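Local atomic coordinates of sortase (Actinomyces oris, PDB entry 5UTT), a protein that probably acts as a class E-like sortase, a cysteine transpeptidase that joins surface proteins to the cell wall, represented here by its catalytic domain. Residues T28-K36 and G98-A106. Numbering follows the deposited sequence.
Sequences TIGMLVVPK and GDEIIVSTA
K36 and D99 both place CG beside the backbone N, with chi1 -77° and -69°. The lysine chain is extended beyond CG and reaches the carboxylate. The two side chains cross at about a right angle. NZ of K36 meets OD2 of D99 at 2.7 Å, on the syn side and 24° out of the carboxylate plane, in a salt bridge. Neither charge depends on this bond alone: NZ also donates to L94 O, and OD2 accepts from Q96 N.

Next to the salt bridge, the P35 ring lies against the E100 backbone, with P35 CD 3.2 Å from E100 O. A water bridges that carbonyl to K36 N. P35 CG also touches I102 CD1 at 4.0 Å, the two side chains crossing at about a right angle.

Between the ends, strands 28-33 and 100-104 run antiparallel. M31 pairs with S104 and V33 with I102, each through two backbone hydrogen bonds. The V33 N to I102 O bond is short, 2.7 Å, and nearly straight. L32 and V103 form the non-hydrogen-bonded pair between them. L32 holds CG anti to its N, and its CD1 packs 3.7 Å from I101 CG2 and more loosely on V103 CG2. M31, V33, I102 and S104 point to the other face, where M31 CB lies 3.5 Å from S104 OG. Beyond M31, a second water links I29 O to A106 N.

The pairing brings together the first and last strands in the order of the sheet, consistent with the closed sortase beta-barrel. I29 and G30 form a classic beta bulge opposite I47 of strand 45-49. I47 also packs on L32 and V103. I101 rests on V165 and A167 of strand 161-174, while W109 of strand 108-120 touches I102 and S104.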
loop_
_atom_site.group_PDB
_atom_site.type_symbol
_atom_site.label_atom_id
_atom_site.label_comp_id
_atom_site.label_asym_id
_atom_site.label_seq_id
_atom_site.Cartn_x
_atom_site.Cartn_y
_atom_site.Cartn_z
ATOM N N THR A 28 9.317 -5.463 -9.915
ATOM C CA THR A 28 7.887 -5.255 -9.603
ATOM C C THR A 28 7.391 -6.368 -8.672
ATOM O O THR A 28 7.729 -7.555 -8.865
ATOM C CB THR A 28 7.050 -5.182 -10.871
ATOM O OG1 THR A 28 7.557 -4.107 -11.702
ATOM C CG2 THR A 28 5.573 -4.927 -10.587
ATOM N N ILE A 29 6.628 -5.955 -7.683
ATOM C CA ILE A 29 6.031 -6.876 -6.670
ATOM C C ILE A 29 4.573 -7.147 -7.042
ATOM O O ILE A 29 4.037 -8.255 -6.827
ATOM C CB ILE A 29 6.081 -6.235 -5.277
ATOM C CG1 ILE A 29 7.514 -5.848 -4.894
ATOM C CG2 ILE A 29 5.454 -7.192 -4.245
ATOM C CD1 ILE A 29 7.664 -5.195 -3.532
ATOM N N GLY A 30 3.875 -6.139 -7.566
ATOM C CA GLY A 30 2.441 -6.305 -7.806
ATOM C C GLY A 30 1.837 -4.999 -8.259
ATOM O O GLY A 30 2.578 -4.098 -8.695
ATOM N N MET A 31 0.505 -4.923 -8.189
ATOM C CA MET A 31 -0.230 -3.667 -8.453
ATOM C C MET A 31 -1.098 -3.263 -7.289
ATOM O O MET A 31 -1.629 -4.153 -6.534
ATOM C CB MET A 31 -1.084 -3.760 -9.718
ATOM C CG MET A 31 -0.320 -3.519 -11.000
ATOM S SD MET A 31 -1.415 -3.851 -12.396
ATOM C CE MET A 31 -0.537 -2.903 -13.634
ATOM N N LEU A 32 -1.158 -1.958 -7.047
ATOM C CA LEU A 32 -2.017 -1.434 -6.016
ATOM C C LEU A 32 -3.356 -1.039 -6.607
ATOM O O LEU A 32 -3.418 -0.258 -7.547
ATOM C CB LEU A 32 -1.399 -0.211 -5.347
ATOM C CG LEU A 32 -2.121 0.444 -4.175
ATOM C CD1 LEU A 32 -2.193 -0.486 -2.958
ATOM C CD2 LEU A 32 -1.446 1.768 -3.835
ATOM N N VAL A 33 -4.422 -1.530 -6.013
ATOM C CA VAL A 33 -5.786 -1.128 -6.420
ATOM C C VAL A 33 -6.512 -0.607 -5.174
ATOM O O VAL A 33 -6.623 -1.295 -4.153
ATOM C CB VAL A 33 -6.551 -2.288 -7.079
ATOM C CG1 VAL A 33 -7.978 -1.890 -7.334
ATOM C CG2 VAL A 33 -5.879 -2.736 -8.377
ATOM N N VAL A 34 -7.012 0.623 -5.245
ATOM C CA VAL A 34 -7.797 1.175 -4.139
ATOM C C VAL A 34 -9.185 1.528 -4.694
ATOM O O VAL A 34 -9.314 2.475 -5.492
ATOM C CB VAL A 34 -7.096 2.390 -3.522
ATOM C CG1 VAL A 34 -7.959 2.993 -2.413
ATOM C CG2 VAL A 34 -5.681 2.035 -3.044
ATOM N N PRO A 35 -10.232 0.823 -4.272
ATOM C CA PRO A 35 -11.559 1.084 -4.877
ATOM C C PRO A 35 -12.089 2.523 -4.797
ATOM O O PRO A 35 -12.766 2.996 -5.714
ATOM C CB PRO A 35 -12.450 0.123 -4.109
ATOM C CG PRO A 35 -11.552 -1.025 -3.814
ATOM C CD PRO A 35 -10.273 -0.375 -3.393
ATOM N N LYS A 36 -11.724 3.260 -3.756
ATOM C CA LYS A 36 -12.083 4.690 -3.703
ATOM C C LYS A 36 -11.358 5.608 -4.698
ATOM O O LYS A 36 -11.624 6.822 -4.726
ATOM C CB LYS A 36 -11.857 5.220 -2.317
ATOM C CG LYS A 36 -12.983 4.791 -1.385
ATOM C CD LYS A 36 -13.087 5.775 -0.260
ATOM C CE LYS A 36 -14.416 5.702 0.449
ATOM N NZ LYS A 36 -14.233 6.393 1.748
ATOM N N GLY A 98 -12.217 1.142 7.329
ATOM C CA GLY A 98 -12.973 0.132 6.591
ATOM C C GLY A 98 -12.838 0.138 5.079
ATOM O O GLY A 98 -13.186 -0.840 4.407
ATOM N N ASP A 99 -12.272 1.205 4.525
ATOM C CA ASP A 99 -12.009 1.183 3.090
ATOM C C ASP A 99 -10.974 0.131 2.708
ATOM O O ASP A 99 -10.015 -0.136 3.457
ATOM C CB ASP A 99 -11.529 2.564 2.654
ATOM C CG ASP A 99 -12.625 3.606 2.719
ATOM O OD1 ASP A 99 -13.823 3.248 2.617
ATOM O OD2 ASP A 99 -12.302 4.793 2.841
ATOM N N GLU A 100 -11.128 -0.448 1.516
ATOM C CA GLU A 100 -10.235 -1.502 1.093
ATOM C C GLU A 100 -8.986 -0.999 0.424
ATOM O O GLU A 100 -9.050 -0.053 -0.403
ATOM C CB GLU A 100 -10.943 -2.412 0.092
ATOM C CG GLU A 100 -11.862 -3.422 0.790
ATOM C CD GLU A 100 -12.597 -4.353 -0.141
ATOM O OE1 GLU A 100 -12.691 -4.060 -1.343
ATOM O OE2 GLU A 100 -13.082 -5.423 0.343
ATOM N N ILE A 101 -7.862 -1.625 0.744
ATOM C CA ILE A 101 -6.595 -1.421 0.003
ATOM C C ILE A 101 -6.189 -2.793 -0.534
ATOM O O ILE A 101 -6.017 -3.769 0.235
ATOM C CB ILE A 101 -5.511 -0.813 0.898
ATOM C CG1 ILE A 101 -5.937 0.590 1.371
ATOM C CG2 ILE A 101 -4.156 -0.753 0.213
ATOM C CD1 ILE A 101 -4.919 1.244 2.258
ATOM N N ILE A 102 -6.060 -2.908 -1.839
ATOM C CA ILE A 102 -5.962 -4.236 -2.475
ATOM C C ILE A 102 -4.657 -4.296 -3.215
ATOM O O ILE A 102 -4.355 -3.363 -4.034
ATOM C CB ILE A 102 -7.153 -4.535 -3.407
ATOM C CG1 ILE A 102 -8.473 -4.447 -2.616
ATOM C CG2 ILE A 102 -6.963 -5.886 -4.122
ATOM C CD1 ILE A 102 -9.714 -4.605 -3.452
ATOM N N VAL A 103 -3.873 -5.366 -2.955
ATOM C CA VAL A 103 -2.698 -5.616 -3.751
ATOM C C VAL A 103 -2.875 -6.842 -4.628
ATOM O O VAL A 103 -3.233 -7.917 -4.161
ATOM C CB VAL A 103 -1.383 -5.676 -2.936
ATOM C CG1 VAL A 103 -0.195 -5.797 -3.881
ATOM C CG2 VAL A 103 -1.303 -4.475 -2.014
ATOM N N SER A 104 -2.632 -6.692 -5.905
ATOM C CA SER A 104 -2.656 -7.865 -6.784
ATOM C C SER A 104 -1.220 -8.306 -7.103
ATOM O O SER A 104 -0.393 -7.513 -7.560
ATOM C CB SER A 104 -3.482 -7.614 -8.037
ATOM O OG SER A 104 -2.883 -6.692 -8.916
ATOM N N THR A 105 -0.962 -9.598 -6.934
ATOM C CA THR A 105 0.290 -10.207 -7.400
ATOM C C THR A 105 -0.052 -11.229 -8.469
ATOM O O THR A 105 -1.238 -11.455 -8.766
ATOM C CB THR A 105 1.046 -10.858 -6.234
ATOM O OG1 THR A 105 0.319 -11.985 -5.726
ATOM C CG2 THR A 105 1.307 -9.827 -5.140
ATOM N N ALA A 106 0.958 -11.856 -9.054
ATOM C CA ALA A 106 0.732 -12.813 -10.109
ATOM C C ALA A 106 -0.202 -13.969 -9.701
ATOM O O ALA A 106 -0.961 -14.503 -10.518
ATOM C CB ALA A 106 2.043 -13.352 -10.617
HETATM O O HOH W 1 3.481 -10.219 -8.746
HETATM O O HOH W 2 -10.979 1.978 -1.100
#